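Long-range contacts in diol-dehydratase (Roseburia inulinivorans, PDB 5I2A), which dehydrates 1,2-propanediol as a B12-independent diol dehydratase of the glycyl radical enzyme family, a lyase that probably works through an organic radical: residues Pro65-Pro70 with Thr78-Arg83; Asp109-Ser114 with Asn327-Ala332; Ser268-Gln273 with Val321-Leu326; Gly340-Gln345 with Leu376-Leu381. All coordinates share one frame; numbering follows the deposited sequence. Where two conformers were deposited one is given.

Contact 1. Residues Pro65-Pro70 with Thr78-Arg83; sequences PIIIRP and TTIAPR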
loop_
_atom_site.group_PDB
_atom_site.type_symbol
_atom_site.label_atom_id
_atom_site.label_comp_id
_atom_site.label_asym_id
_atom_site.label_seq_id
_atom_site.Cartn_x
_atom_site.Cartn_y
_atom_site.Cartn_z
ATOM N N PRO A 65 -3.563 -31.084 7.163
ATOM C CA PRO A 65 -4.044 -32.359 7.708
ATOM C C PRO A 65 -5.152 -32.121 8.729
ATOM O O PRO A 65 -5.065 -31.193 9.542
ATOM C CB PRO A 65 -2.801 -32.960 8.359
ATOM C CG PRO A 65 -1.651 -32.375 7.544
ATOM C CD PRO A 65 -2.103 -30.944 7.286
ATOM N N ILE A 66 -6.209 -32.919 8.633
ATOM C CA ILE A 66 -7.300 -32.839 9.579
ATOM C C ILE A 66 -7.395 -34.163 10.325
ATOM O O ILE A 66 -6.858 -35.182 9.876
ATOM C CB ILE A 66 -8.642 -32.526 8.896
ATOM C CG1 ILE A 66 -9.040 -33.671 7.959
ATOM C CG2 ILE A 66 -8.580 -31.175 8.163
ATOM C CD1 ILE A 66 -10.468 -33.578 7.493
ATOM N N ILE A 67 -8.071 -34.132 11.464
ATOM C CA ILE A 67 -8.219 -35.313 12.295
ATOM C C ILE A 67 -9.486 -35.163 13.125
ATOM O O ILE A 67 -9.864 -34.060 13.487
ATOM C CB ILE A 67 -6.974 -35.529 13.200
ATOM C CG1 ILE A 67 -7.072 -36.840 13.980
ATOM C CG2 ILE A 67 -6.776 -34.353 14.166
ATOM C CD1 ILE A 67 -5.768 -37.231 14.670
ATOM N N ILE A 68 -10.165 -36.273 13.379
ATOM C CA ILE A 68 -11.263 -36.303 14.334
ATOM C C ILE A 68 -10.779 -37.098 15.526
ATOM O O ILE A 68 -10.426 -38.267 15.385
ATOM C CB ILE A 68 -12.534 -36.924 13.728
ATOM C CG1 ILE A 68 -13.047 -36.028 12.603
ATOM C CG2 ILE A 68 -13.613 -37.156 14.808
ATOM C CD1 ILE A 68 -14.388 -36.462 12.008
ATOM N N ARG A 69 -10.716 -36.456 16.688
ATOM C CA ARG A 69 -10.119 -37.084 17.856
ATOM C C ARG A 69 -11.136 -38.052 18.477
ATOM O O ARG A 69 -12.336 -37.906 18.248
ATOM C CB ARG A 69 -9.653 -36.023 18.869
ATOM C CG ARG A 69 -8.826 -34.870 18.260
ATOM C CD ARG A 69 -7.973 -34.206 19.336
ATOM N NE ARG A 69 -7.253 -33.020 18.871
ATOM C CZ ARG A 69 -6.167 -33.052 18.105
ATOM N NH1 ARG A 69 -5.668 -34.215 17.676
ATOM N NH2 ARG A 69 -5.586 -31.920 17.749
ATOM N N PRO A 70 -10.657 -39.053 19.239
ATOM C CA PRO A 70 -11.569 -40.058 19.801
ATOM C C PRO A 70 -12.729 -39.426 20.567
ATOM O O PRO A 70 -12.505 -38.560 21.415
ATOM C CB PRO A 70 -10.661 -40.871 20.735
ATOM C CG PRO A 70 -9.294 -40.743 20.117
ATOM C CD PRO A 70 -9.250 -39.327 19.584
ATOM N N THR A 78 -6.541 -28.063 14.439
ATOM C CA THR A 78 -5.598 -27.312 13.621
ATOM C C THR A 78 -4.253 -28.048 13.527
ATOM O O THR A 78 -3.523 -27.903 12.551
ATOM C CB THR A 78 -5.452 -25.868 14.185
ATOM O OG1 THR A 78 -6.678 -25.169 13.962
ATOM C CG2 THR A 78 -4.307 -25.087 13.522
ATOM N N THR A 79 -3.951 -28.874 14.525
ATOM C CA THR A 79 -2.762 -29.718 14.486
ATOM C C THR A 79 -3.109 -31.192 14.735
ATOM O O THR A 79 -4.115 -31.507 15.351
ATOM C CB THR A 79 -1.728 -29.290 15.527
ATOM O OG1 THR A 79 -2.369 -29.209 16.799
ATOM C CG2 THR A 79 -1.135 -27.921 15.176
ATOM N N ILE A 80 -2.262 -32.096 14.268
ATOM C CA ILE A 80 -2.473 -33.501 14.554
ATOM C C ILE A 80 -2.252 -33.728 16.048
ATOM O O ILE A 80 -3.082 -34.337 16.711
ATOM C CB ILE A 80 -1.563 -34.386 13.722
ATOM C CG1 ILE A 80 -1.888 -34.189 12.240
ATOM C CG2 ILE A 80 -1.733 -35.868 14.119
ATOM C CD1 ILE A 80 -3.390 -34.366 11.927
ATOM N N ALA A 81 -1.161 -33.194 16.587
ATOM C CA ALA A 81 -0.916 -33.280 18.025
ATOM C C ALA A 81 -1.877 -32.380 18.792
ATOM O O ALA A 81 -1.957 -31.197 18.512
ATOM C CB ALA A 81 0.510 -32.913 18.347
ATOM N N PRO A 82 -2.607 -32.941 19.769
ATOM C CA PRO A 82 -3.475 -32.109 20.608
ATOM C C PRO A 82 -2.687 -31.008 21.321
ATOM O O PRO A 82 -1.554 -31.243 21.729
ATOM C CB PRO A 82 -4.065 -33.104 21.609
ATOM C CG PRO A 82 -3.943 -34.470 20.910
ATOM C CD PRO A 82 -2.646 -34.364 20.156
ATOM N N ARG A 83 -3.285 -29.823 21.429
ATOM C CA ARG A 83 -2.642 -28.659 22.053
ATOM C C ARG A 83 -1.357 -28.245 21.339
ATOM O O ARG A 83 -0.523 -27.551 21.908
ATOM C CB ARG A 83 -2.358 -28.917 23.534
ATOM C CG ARG A 83 -3.638 -29.144 24.348
ATOM C CD ARG A 83 -3.355 -29.368 25.817
ATOM N NE ARG A 83 -2.865 -28.174 26.489
ATOM C CZ ARG A 83 -1.678 -28.077 27.082
ATOM N NH1 ARG A 83 -0.844 -29.117 27.094
ATOM N NH2 ARG A 83 -1.336 -26.937 27.682
HETATM O O HOH W 1 -2.917 -30.117 10.787
#

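Contact 2. Residues Asp109-Ser114 with Asn327-Ala332; sequences DPFYIS and NKCRDA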
loop_
_atom_site.group_PDB
_atom_site.type_symbol
_atom_site.label_atom_id
_atom_site.label_comp_id
_atom_site.label_asym_id
_atom_site.label_seq_id
_atom_site.Cartn_x
_atom_site.Cartn_y
_atom_site.Cartn_z
ATOM N N ASP A 109 6.190 -22.257 28.817
ATOM C CA ASP A 109 5.439 -22.814 27.694
ATOM C C ASP A 109 6.326 -23.604 26.704
ATOM O O ASP A 109 6.441 -23.225 25.542
ATOM C CB ASP A 109 4.691 -21.693 26.931
ATOM C CG ASP A 109 3.502 -21.097 27.728
ATOM O OD1 ASP A 109 3.446 -21.240 28.970
ATOM O OD2 ASP A 109 2.626 -20.457 27.100
ATOM N N PRO A 110 6.941 -24.709 27.161
ATOM C CA PRO A 110 7.757 -25.509 26.238
ATOM C C PRO A 110 6.917 -26.201 25.158
ATOM O O PRO A 110 5.738 -26.480 25.375
ATOM C CB PRO A 110 8.427 -26.540 27.157
ATOM C CG PRO A 110 7.432 -26.691 28.335
ATOM C CD PRO A 110 6.905 -25.281 28.525
ATOM N N PHE A 111 7.527 -26.452 24.003
ATOM C CA PHE A 111 6.901 -27.181 22.901
ATOM C C PHE A 111 7.869 -28.235 22.358
ATOM O O PHE A 111 9.054 -27.949 22.190
ATOM C CB PHE A 111 6.518 -26.249 21.741
ATOM C CG PHE A 111 5.263 -25.452 21.953
ATOM C CD1 PHE A 111 5.274 -24.299 22.721
ATOM C CD2 PHE A 111 4.086 -25.826 21.332
ATOM C CE1 PHE A 111 4.120 -23.537 22.892
ATOM C CE2 PHE A 111 2.923 -25.078 21.511
ATOM C CZ PHE A 111 2.947 -23.928 22.295
ATOM N N TYR A 112 7.371 -29.428 22.048
ATOM C CA TYR A 112 8.195 -30.413 21.354
ATOM C C TYR A 112 8.272 -30.076 19.873
ATOM O O TYR A 112 7.292 -29.655 19.283
ATOM C CB TYR A 112 7.649 -31.837 21.542
ATOM C CG TYR A 112 8.299 -32.864 20.623
ATOM C CD1 TYR A 112 9.622 -33.251 20.796
ATOM C CD2 TYR A 112 7.586 -33.444 19.589
ATOM C CE1 TYR A 112 10.220 -34.199 19.953
ATOM C CE2 TYR A 112 8.168 -34.380 18.742
ATOM C CZ TYR A 112 9.481 -34.755 18.932
ATOM O OH TYR A 112 10.037 -35.684 18.091
ATOM N N ILE A 113 9.450 -30.238 19.281
ATOM C CA ILE A 113 9.587 -30.122 17.840
ATOM C C ILE A 113 10.553 -31.197 17.314
ATOM O O ILE A 113 11.668 -31.346 17.810
ATOM C CB ILE A 113 10.053 -28.695 17.420
ATOM C CG1 ILE A 113 10.131 -28.576 15.897
ATOM C CG2 ILE A 113 11.379 -28.319 18.079
ATOM C CD1 ILE A 113 10.442 -27.137 15.402
ATOM N N SER A 114 10.096 -31.956 16.324
ATOM C CA SER A 114 10.855 -33.095 15.814
ATOM C C SER A 114 11.954 -32.628 14.885
ATOM O O SER A 114 11.919 -31.498 14.405
ATOM C CB SER A 114 9.948 -34.073 15.077
ATOM O OG SER A 114 9.538 -33.540 13.829
ATOM N N ASN A 327 -3.548 -23.822 20.355
ATOM C CA ASN A 327 -2.375 -23.335 21.078
ATOM C C ASN A 327 -1.539 -22.426 20.167
ATOM O O ASN A 327 -1.847 -22.257 18.987
ATOM C CB ASN A 327 -1.537 -24.524 21.606
ATOM C CG ASN A 327 -0.675 -24.177 22.841
ATOM O OD1 ASN A 327 -0.448 -23.013 23.177
ATOM N ND2 ASN A 327 -0.179 -25.220 23.510
ATOM N N LYS A 328 -0.478 -21.854 20.720
ATOM C CA LYS A 328 0.349 -20.896 20.015
ATOM C C LYS A 328 1.734 -20.849 20.641
ATOM O O LYS A 328 1.864 -20.671 21.846
ATOM C CB LYS A 328 -0.303 -19.502 20.059
ATOM C CG LYS A 328 0.509 -18.352 19.461
ATOM C CD LYS A 328 -0.321 -17.037 19.593
ATOM C CE LYS A 328 0.415 -15.764 19.124
ATOM N NZ LYS A 328 -0.518 -14.560 19.217
ATOM N N CYS A 329 2.776 -20.974 19.831
ATOM C CA CYS A 329 4.121 -20.889 20.394
ATOM C C CYS A 329 4.687 -19.491 20.203
ATOM O O CYS A 329 4.731 -18.984 19.092
ATOM C CB CYS A 329 5.058 -21.935 19.763
ATOM S SG CYS A 329 6.754 -21.841 20.402
ATOM N N ARG A 330 5.103 -18.872 21.300
ATOM C CA ARG A 330 5.704 -17.543 21.279
ATOM C C ARG A 330 7.177 -17.672 21.639
ATOM O O ARG A 330 7.542 -18.605 22.338
ATOM C CB ARG A 330 5.000 -16.596 22.266
ATOM C CG ARG A 330 3.477 -16.526 22.101
ATOM C CD ARG A 330 2.800 -15.668 23.183
ATOM N NE ARG A 330 1.349 -15.653 22.995
ATOM C CZ ARG A 330 0.529 -16.608 23.430
ATOM N NH1 ARG A 330 1.015 -17.665 24.089
ATOM N NH2 ARG A 330 -0.774 -16.522 23.194
ATOM N N ASP A 331 8.007 -16.728 21.196
ATOM C CA ASP A 331 9.433 -16.736 21.556
ATOM C C ASP A 331 9.569 -16.669 23.069
ATOM O O ASP A 331 8.703 -16.120 23.738
ATOM C CB ASP A 331 10.198 -15.575 20.909
ATOM C CG ASP A 331 9.801 -14.220 21.484
ATOM O OD1 ASP A 331 10.431 -13.778 22.460
ATOM O OD2 ASP A 331 8.856 -13.605 20.963
ATOM N N ALA A 332 10.666 -17.207 23.587
ATOM C CA ALA A 332 10.815 -17.432 25.027
ATOM C C ALA A 332 10.591 -16.174 25.859
ATOM O O ALA A 332 9.890 -16.220 26.867
ATOM C CB ALA A 332 12.191 -18.022 25.328
HETATM O O HOH W 2 3.250 -18.136 25.763
#

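Contact 3. Residues Ser268-Gln273 with Val321-Leu326; sequences SFWFIQ and VKLNDL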
loop_
_atom_site.group_PDB
_atom_site.type_symbol
_atom_site.label_atom_id
_atom_site.label_comp_id
_atom_site.label_asym_id
_atom_site.label_seq_id
_atom_site.Cartn_x
_atom_site.Cartn_y
_atom_site.Cartn_z
ATOM N N SER A 268 -20.870 -24.882 13.842
ATOM C CA SER A 268 -20.669 -23.694 13.032
ATOM C C SER A 268 -19.825 -22.673 13.793
ATOM O O SER A 268 -18.847 -22.165 13.274
ATOM C CB SER A 268 -22.005 -23.076 12.637
ATOM O OG SER A 268 -21.809 -22.077 11.670
ATOM N N PHE A 269 -20.223 -22.387 15.024
ATOM C CA PHE A 269 -19.424 -21.573 15.909
ATOM C C PHE A 269 -17.983 -22.062 15.971
ATOM O O PHE A 269 -17.054 -21.266 15.801
ATOM C CB PHE A 269 -20.000 -21.553 17.318
ATOM C CG PHE A 269 -19.010 -21.125 18.347
ATOM C CD1 PHE A 269 -18.748 -19.782 18.550
ATOM C CD2 PHE A 269 -18.304 -22.058 19.082
ATOM C CE1 PHE A 269 -17.825 -19.377 19.477
ATOM C CE2 PHE A 269 -17.376 -21.655 20.014
ATOM C CZ PHE A 269 -17.139 -20.308 20.212
ATOM N N TRP A 270 -17.787 -23.357 16.211
ATOM C CA TRP A 270 -16.429 -23.841 16.422
ATOM C C TRP A 270 -15.570 -23.677 15.160
ATOM O O TRP A 270 -14.426 -23.287 15.256
ATOM C CB TRP A 270 -16.372 -25.308 16.877
ATOM C CG TRP A 270 -14.934 -25.749 16.977
ATOM C CD1 TRP A 270 -14.290 -26.642 16.183
ATOM C CD2 TRP A 270 -13.944 -25.224 17.878
ATOM N NE1 TRP A 270 -12.966 -26.739 16.558
ATOM C CE2 TRP A 270 -12.731 -25.870 17.590
ATOM C CE3 TRP A 270 -13.976 -24.274 18.910
ATOM C CZ2 TRP A 270 -11.555 -25.595 18.285
ATOM C CZ3 TRP A 270 -12.813 -24.009 19.609
ATOM C CH2 TRP A 270 -11.618 -24.669 19.296
ATOM N N PHE A 271 -16.115 -23.985 13.991
ATOM C CA PHE A 271 -15.358 -23.807 12.747
ATOM C C PHE A 271 -14.896 -22.348 12.584
ATOM O O PHE A 271 -13.768 -22.096 12.190
ATOM C CB PHE A 271 -16.192 -24.254 11.537
ATOM C CG PHE A 271 -16.094 -25.741 11.238
ATOM C CD1 PHE A 271 -14.885 -26.412 11.354
ATOM C CD2 PHE A 271 -17.214 -26.462 10.853
ATOM C CE1 PHE A 271 -14.791 -27.774 11.076
ATOM C CE2 PHE A 271 -17.130 -27.825 10.572
ATOM C CZ PHE A 271 -15.928 -28.483 10.683
ATOM N N ILE A 272 -15.755 -21.396 12.922
ATOM C CA ILE A 272 -15.373 -19.995 12.817
ATOM C C ILE A 272 -14.266 -19.682 13.832
ATOM O O ILE A 272 -13.246 -19.098 13.468
ATOM C CB ILE A 272 -16.569 -19.049 13.024
ATOM C CG1 ILE A 272 -17.624 -19.284 11.941
ATOM C CG2 ILE A 272 -16.101 -17.611 12.996
ATOM C CD1 ILE A 272 -17.074 -19.176 10.492
ATOM N N GLN A 273 -14.459 -20.107 15.081
ATOM C CA GLN A 273 -13.456 -19.926 16.136
ATOM C C GLN A 273 -12.103 -20.490 15.722
ATOM O O GLN A 273 -11.063 -19.887 15.980
ATOM C CB GLN A 273 -13.900 -20.597 17.439
ATOM C CG GLN A 273 -12.974 -20.338 18.629
ATOM C CD GLN A 273 -13.051 -18.895 19.142
ATOM O OE1 GLN A 273 -13.958 -18.140 18.784
ATOM N NE2 GLN A 273 -12.094 -18.517 19.991
ATOM N N VAL A 321 -13.810 -28.125 25.777
ATOM C CA VAL A 321 -12.600 -28.927 25.579
ATOM C C VAL A 321 -11.845 -28.473 24.324
ATOM O O VAL A 321 -10.635 -28.257 24.363
ATOM C CB VAL A 321 -12.913 -30.442 25.481
ATOM C CG1 VAL A 321 -11.667 -31.220 25.092
ATOM C CG2 VAL A 321 -13.457 -30.950 26.815
ATOM N N LYS A 322 -12.572 -28.306 23.229
ATOM C CA LYS A 322 -11.966 -27.876 21.980
ATOM C C LYS A 322 -11.224 -26.542 22.117
ATOM O O LYS A 322 -10.146 -26.382 21.569
ATOM C CB LYS A 322 -13.029 -27.791 20.877
ATOM C CG LYS A 322 -13.454 -29.160 20.321
ATOM C CD LYS A 322 -12.676 -29.549 19.046
ATOM C CE LYS A 322 -11.197 -29.788 19.314
ATOM N NZ LYS A 322 -10.463 -30.409 18.179
ATOM N N LEU A 323 -11.792 -25.604 22.870
ATOM C CA LEU A 323 -11.148 -24.314 23.094
ATOM C C LEU A 323 -9.758 -24.462 23.720
ATOM O O LEU A 323 -8.920 -23.588 23.550
ATOM C CB LEU A 323 -12.030 -23.420 23.968
ATOM C CG LEU A 323 -13.224 -22.790 23.232
ATOM C CD1 LEU A 323 -14.317 -22.343 24.212
ATOM C CD2 LEU A 323 -12.762 -21.597 22.388
ATOM N N ASN A 324 -9.512 -25.561 24.436
ATOM C CA ASN A 324 -8.182 -25.849 24.967
ATOM C C ASN A 324 -7.291 -26.650 24.023
ATOM O O ASN A 324 -6.106 -26.842 24.299
ATOM C CB ASN A 324 -8.291 -26.589 26.302
ATOM C CG ASN A 324 -8.895 -25.732 27.374
ATOM O OD1 ASN A 324 -8.186 -25.038 28.097
ATOM N ND2 ASN A 324 -10.220 -25.751 27.466
ATOM N N ASP A 325 -7.845 -27.109 22.908
ATOM C CA ASP A 325 -7.042 -27.860 21.934
ATOM C C ASP A 325 -6.142 -26.927 21.107
ATOM O O ASP A 325 -5.071 -27.319 20.650
ATOM C CB ASP A 325 -7.951 -28.668 21.003
ATOM C CG ASP A 325 -7.197 -29.738 20.215
ATOM O OD1 ASP A 325 -6.086 -30.135 20.617
ATOM O OD2 ASP A 325 -7.738 -30.183 19.190
ATOM N N LEU A 326 -6.586 -25.690 20.912
ATOM C CA LEU A 326 -5.807 -24.719 20.137
ATOM C C LEU A 326 -4.667 -24.160 20.991
ATOM O O LEU A 326 -4.783 -24.076 22.219
ATOM C CB LEU A 326 -6.721 -23.599 19.619
ATOM C CG LEU A 326 -7.889 -24.051 18.731
ATOM C CD1 LEU A 326 -8.710 -22.861 18.271
ATOM C CD2 LEU A 326 -7.380 -24.858 17.538
#

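Contact 4. Residues Gly340-Gln345 with Leu376-Leu381; sequences GYSLFQ and LPMPSL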
loop_
_atom_site.group_PDB
_atom_site.type_symbol
_atom_site.label_atom_id
_atom_site.label_comp_id
_atom_site.label_asym_id
_atom_site.label_seq_id
_atom_site.Cartn_x
_atom_site.Cartn_y
_atom_site.Cartn_z
ATOM N N GLY A 340 1.423 -19.913 30.213
ATOM C CA GLY A 340 0.342 -20.830 30.553
ATOM C C GLY A 340 -0.427 -21.337 29.343
ATOM O O GLY A 340 -1.500 -21.893 29.484
ATOM N N TYR A 341 0.130 -21.132 28.154
ATOM C CA TYR A 341 -0.470 -21.606 26.903
ATOM C C TYR A 341 -1.844 -20.999 26.574
ATOM O O TYR A 341 -2.567 -21.555 25.767
ATOM C CB TYR A 341 -0.616 -23.132 26.916
ATOM C CG TYR A 341 0.672 -23.915 27.083
ATOM C CD1 TYR A 341 1.600 -23.985 26.062
ATOM C CD2 TYR A 341 0.930 -24.616 28.256
ATOM C CE1 TYR A 341 2.769 -24.718 26.198
ATOM C CE2 TYR A 341 2.092 -25.367 28.405
ATOM C CZ TYR A 341 3.005 -25.416 27.372
ATOM O OH TYR A 341 4.153 -26.142 27.517
ATOM N N SER A 342 -2.213 -19.883 27.200
ATOM C CA SER A 342 -3.518 -19.290 26.939
ATOM C C SER A 342 -3.610 -18.680 25.531
ATOM O O SER A 342 -2.612 -18.214 24.962
ATOM C CB SER A 342 -3.857 -18.208 27.977
ATOM O OG SER A 342 -5.223 -17.834 27.847
ATOM N N LEU A 343 -4.824 -18.696 24.994
ATOM C CA LEU A 343 -5.183 -17.956 23.791
ATOM C C LEU A 343 -6.175 -16.837 24.144
ATOM O O LEU A 343 -6.691 -16.156 23.256
ATOM C CB LEU A 343 -5.777 -18.901 22.731
ATOM C CG LEU A 343 -4.740 -19.835 22.086
ATOM C CD1 LEU A 343 -5.385 -20.783 21.071
ATOM C CD2 LEU A 343 -3.667 -19.004 21.419
ATOM N N PHE A 344 -6.440 -16.687 25.447
ATOM C CA PHE A 344 -7.272 -15.607 25.976
ATOM C C PHE A 344 -8.603 -15.495 25.232
ATOM O O PHE A 344 -8.983 -14.422 24.767
ATOM C CB PHE A 344 -6.492 -14.280 25.908
ATOM C CG PHE A 344 -5.084 -14.407 26.429
ATOM C CD1 PHE A 344 -4.818 -14.256 27.781
ATOM C CD2 PHE A 344 -4.041 -14.763 25.574
ATOM C CE1 PHE A 344 -3.521 -14.420 28.271
ATOM C CE2 PHE A 344 -2.741 -14.929 26.061
ATOM C CZ PHE A 344 -2.479 -14.745 27.400
ATOM N N GLN A 345 -9.280 -16.626 25.096
ATOM C CA GLN A 345 -10.524 -16.694 24.360
ATOM C C GLN A 345 -11.649 -16.377 25.335
ATOM O O GLN A 345 -12.119 -17.244 26.074
ATOM C CB GLN A 345 -10.698 -18.069 23.701
ATOM C CG GLN A 345 -9.570 -18.403 22.679
ATOM C CD GLN A 345 -9.616 -19.851 22.177
ATOM O OE1 GLN A 345 -9.977 -20.113 21.029
ATOM N NE2 GLN A 345 -9.232 -20.790 23.045
ATOM N N LEU A 376 -10.804 -26.742 32.762
ATOM C CA LEU A 376 -9.555 -26.412 32.077
ATOM C C LEU A 376 -9.385 -24.885 32.058
ATOM O O LEU A 376 -10.317 -24.169 32.402
ATOM C CB LEU A 376 -9.570 -26.985 30.659
ATOM C CG LEU A 376 -9.321 -28.493 30.601
ATOM C CD1 LEU A 376 -9.299 -28.957 29.142
ATOM C CD2 LEU A 376 -8.016 -28.857 31.334
ATOM N N PRO A 377 -8.199 -24.379 31.669
ATOM C CA PRO A 377 -8.012 -22.922 31.684
ATOM C C PRO A 377 -8.951 -22.135 30.761
ATOM O O PRO A 377 -9.378 -21.055 31.128
ATOM C CB PRO A 377 -6.567 -22.761 31.213
ATOM C CG PRO A 377 -5.900 -24.014 31.684
ATOM C CD PRO A 377 -6.924 -25.085 31.455
ATOM N N MET A 378 -9.248 -22.668 29.584
ATOM C CA MET A 378 -10.035 -21.943 28.598
ATOM C C MET A 378 -11.439 -22.535 28.515
ATOM O O MET A 378 -11.621 -23.705 28.824
ATOM C CB MET A 378 -9.334 -21.985 27.230
ATOM C CG MET A 378 -7.856 -21.540 27.297
ATOM S SD MET A 378 -7.198 -20.849 25.753
ATOM C CE MET A 378 -6.181 -22.191 25.138
ATOM N N PRO A 379 -12.439 -21.737 28.100
ATOM C CA PRO A 379 -12.369 -20.309 27.767
ATOM C C PRO A 379 -12.176 -19.448 29.010
ATOM O O PRO A 379 -12.344 -19.942 30.135
ATOM C CB PRO A 379 -13.728 -20.028 27.117
ATOM C CG PRO A 379 -14.659 -21.057 27.770
ATOM C CD PRO A 379 -13.799 -22.286 27.932
ATOM N N SER A 380 -11.808 -18.186 28.805
ATOM C CA SER A 380 -11.729 -17.230 29.888
ATOM C C SER A 380 -13.154 -16.736 30.163
ATOM O O SER A 380 -13.596 -15.689 29.652
ATOM C CB SER A 380 -10.775 -16.069 29.547
ATOM O OG SER A 380 -9.445 -16.522 29.308
ATOM N N LEU A 381 -13.869 -17.516 30.965
ATOM C CA LEU A 381 -15.259 -17.240 31.287
ATOM C C LEU A 381 -15.426 -15.931 32.051
ATOM O O LEU A 381 -14.707 -15.637 33.004
ATOM C CB LEU A 381 -15.861 -18.388 32.098
ATOM C CG LEU A 381 -17.358 -18.279 32.350
ATOM C CD1 LEU A 381 -18.113 -18.443 31.047
ATOM C CD2 LEU A 381 -17.801 -19.330 33.371
HETATM O O HOH W 3 -8.724 -18.423 27.479
#

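Contact 1. Residues Pro65-Pro70 with Thr78-Arg83
Arg69 reaches across to the loop of Thr79 and Ile80 and takes hold of its backbone with the tip of its side chain. From CB the chain sets off with CG anti to the carbonyl carbon (chi1 -48°) and runs extended to NE, which passes Pro82 CG at 4.1 Å and forms a salt bridge with Asp325. Beyond CZ the two terminal nitrogens separate. NH1 donates to Ile80 O over 2.8 Å, with an N-H...O angle of 157°. NH2 gives a more bent bond, also of 2.8 Å, to Thr79 O. Both oxygens sit at the guanidinium edge, a little out of its plane, while Pro82 CA lies over one face, 3.6 Å from NH2. Both segments belong to the long loop between helices 49-63 and 94-97, which doubles back here without forming a sheet; one arginine fastens two consecutive carbonyls of the returning chain. That turn is also held from within by Thr79 OG1, which donates to Ala81 O. Nearer the start of Pro65-Pro70, Ile80 CD1 lies between Pro65 CB, at 3.9 Å, and Ile67 CB. A water bridges the two limbs of the loop, donating to Pro65 O and Thr78 O.

Contact 2. Residues Asp109-Ser114 with Asn327-Ala332
Asn327 meets the Phe111 ring tip to tip, its amide plane turned 48° from that of the ring. With CG anti to the backbone N (chi1 -155°), the amide is carried out to the far end of the ring, ND2 standing 3.6 Å from Phe111 CZ. The same ND2 donates to Arg83 O, and OD1 bends back to accept from Lys328 N at 2.7 Å. Lys328 adds its carbonyl, the O lying 3.5 Å from Phe111 CZ, while its own side chain leads off to Ser281 and His283. Here two loops of the pyruvate formate lyase-like part of the chain pack in the interior, one running into helix 115-125 and the other into helix 332-335. Cys329 then lies over one face of the ring, toward its rim: its CB makes a CH-pi contact 3.8 Å from the centroid, 15° off the normal. SG stands obliquely beside it, 4.2 Å from the centroid, a sulfur-aromatic contact. At Arg330 the contact turns polar. NH1 stays 4.4 Å from Asp109 OD2, beyond a salt bridge, and a water joins them. Asp109 is gripped mainly by the backbone N of Gly340 and Tyr341, and Arg330 NH2 by Ser342 O.

Contact 3. Residues Ser268-Gln273 with Val321-Leu326
The Trp270 indole presents one face to Lys322, whose CB sits 3.7 Å from the centroid of the six-membered ring and 10° off its normal, a CH-pi contact. At the ring edge, in plane, Leu323 CD2 comes to 3.7 Å from CZ3. Leu326 approaches obliquely, its CD1 3.6 Å from CH2, and Lys322 O lies 3.2 Å from that same CH2. With CG anti to the backbone N (chi1 176°), the indole projects from helix 262-279 onto the C-terminal end of helix 309-323 and the turn that follows. This is helix-to-helix packing in the interior, with the indole making most of the contacts across it. Lys322 crosses the indole at about a right angle, and its bends at chi2 and chi3 carry NZ to Asp325 OD2, a salt bridge of 2.9 Å. Gln273 CG touches Leu323 CD2 at 4.0 Å. An alanine in place of Trp270 would probably open a gap between the two helices and leave Gly76 O without its indole donor. Since Trp270 NE1 and Lys322 NZ both donate to Gly76 O, the apolar packing gives way to polar groups there, the lysine's charge probably balanced by Glu72 and by Asp325, which it shares with Arg69.

Contact 4. Residues Gly340-Gln345 with Leu376-Leu381
Met378 SD receives two N-H groups from the facing loop. Leu343 N donates over 3.3 Å with an N-H...S angle of 160°, and Gln345 NE2 over 3.4 Å; both are weak bonds. The thioether gets there with CG anti to the carbonyl carbon (chi1 -52°), and a bend at chi3 turns CE to 3.7 Å from Tyr341 O. A firmer backbone bond follows where strand 380-385 begins, Ser380 N to Gln345 O at 2.9 Å. Gln345 O is also 3.4 Å from Pro379 CB, the proline after a cis peptide. A water accepts from Gln345 N and donates to Ser380 OG. In the next shell, Ser342 OG accepts from Phe344 N at 2.9 Å, an ST turn, and lies over the centre of the Phe344 ring. An alanine at Ser342 would probably leave Phe344 N without its acceptor and make the turn less well fixed. Farther out, Gln345 OE1 is held by Gln273 and Gln277, while NE2 also donates to Leu323 O. The contact leads into neighbouring parallel strands 346-350 and 380-385. With no charged side chain in either segment, the buried sulfur is a soft acceptor for a backbone N-H and for an amide positioned by these neighbours.

How the contacts relate
The contacts form one connected patch of the pyruvate formate lyase-like region. Contacts 1 and 3, centres 12 Å apart, share Asp325, whose OD1 also accepts from Arg83 N at 2.9 Å. Contact 3 lies equally close to contact 4, where Asn324 ND2 reaches Met378 O at 2.8 Å. Contact 2 continues the chain directly from Leu326 and meets contact 4 through Pro110 O and Tyr341 OH, 2.7 Å apart. Contact 4 lies deepest, its centre about 10 Å from the centre of the chain; there Phe344 meets Tyr818, next to Gly817, the predicted radical site, unmodified here, and its side chain is about 4 Å from a bound 1,2-ethanediol, probably from the crystallisation liquor.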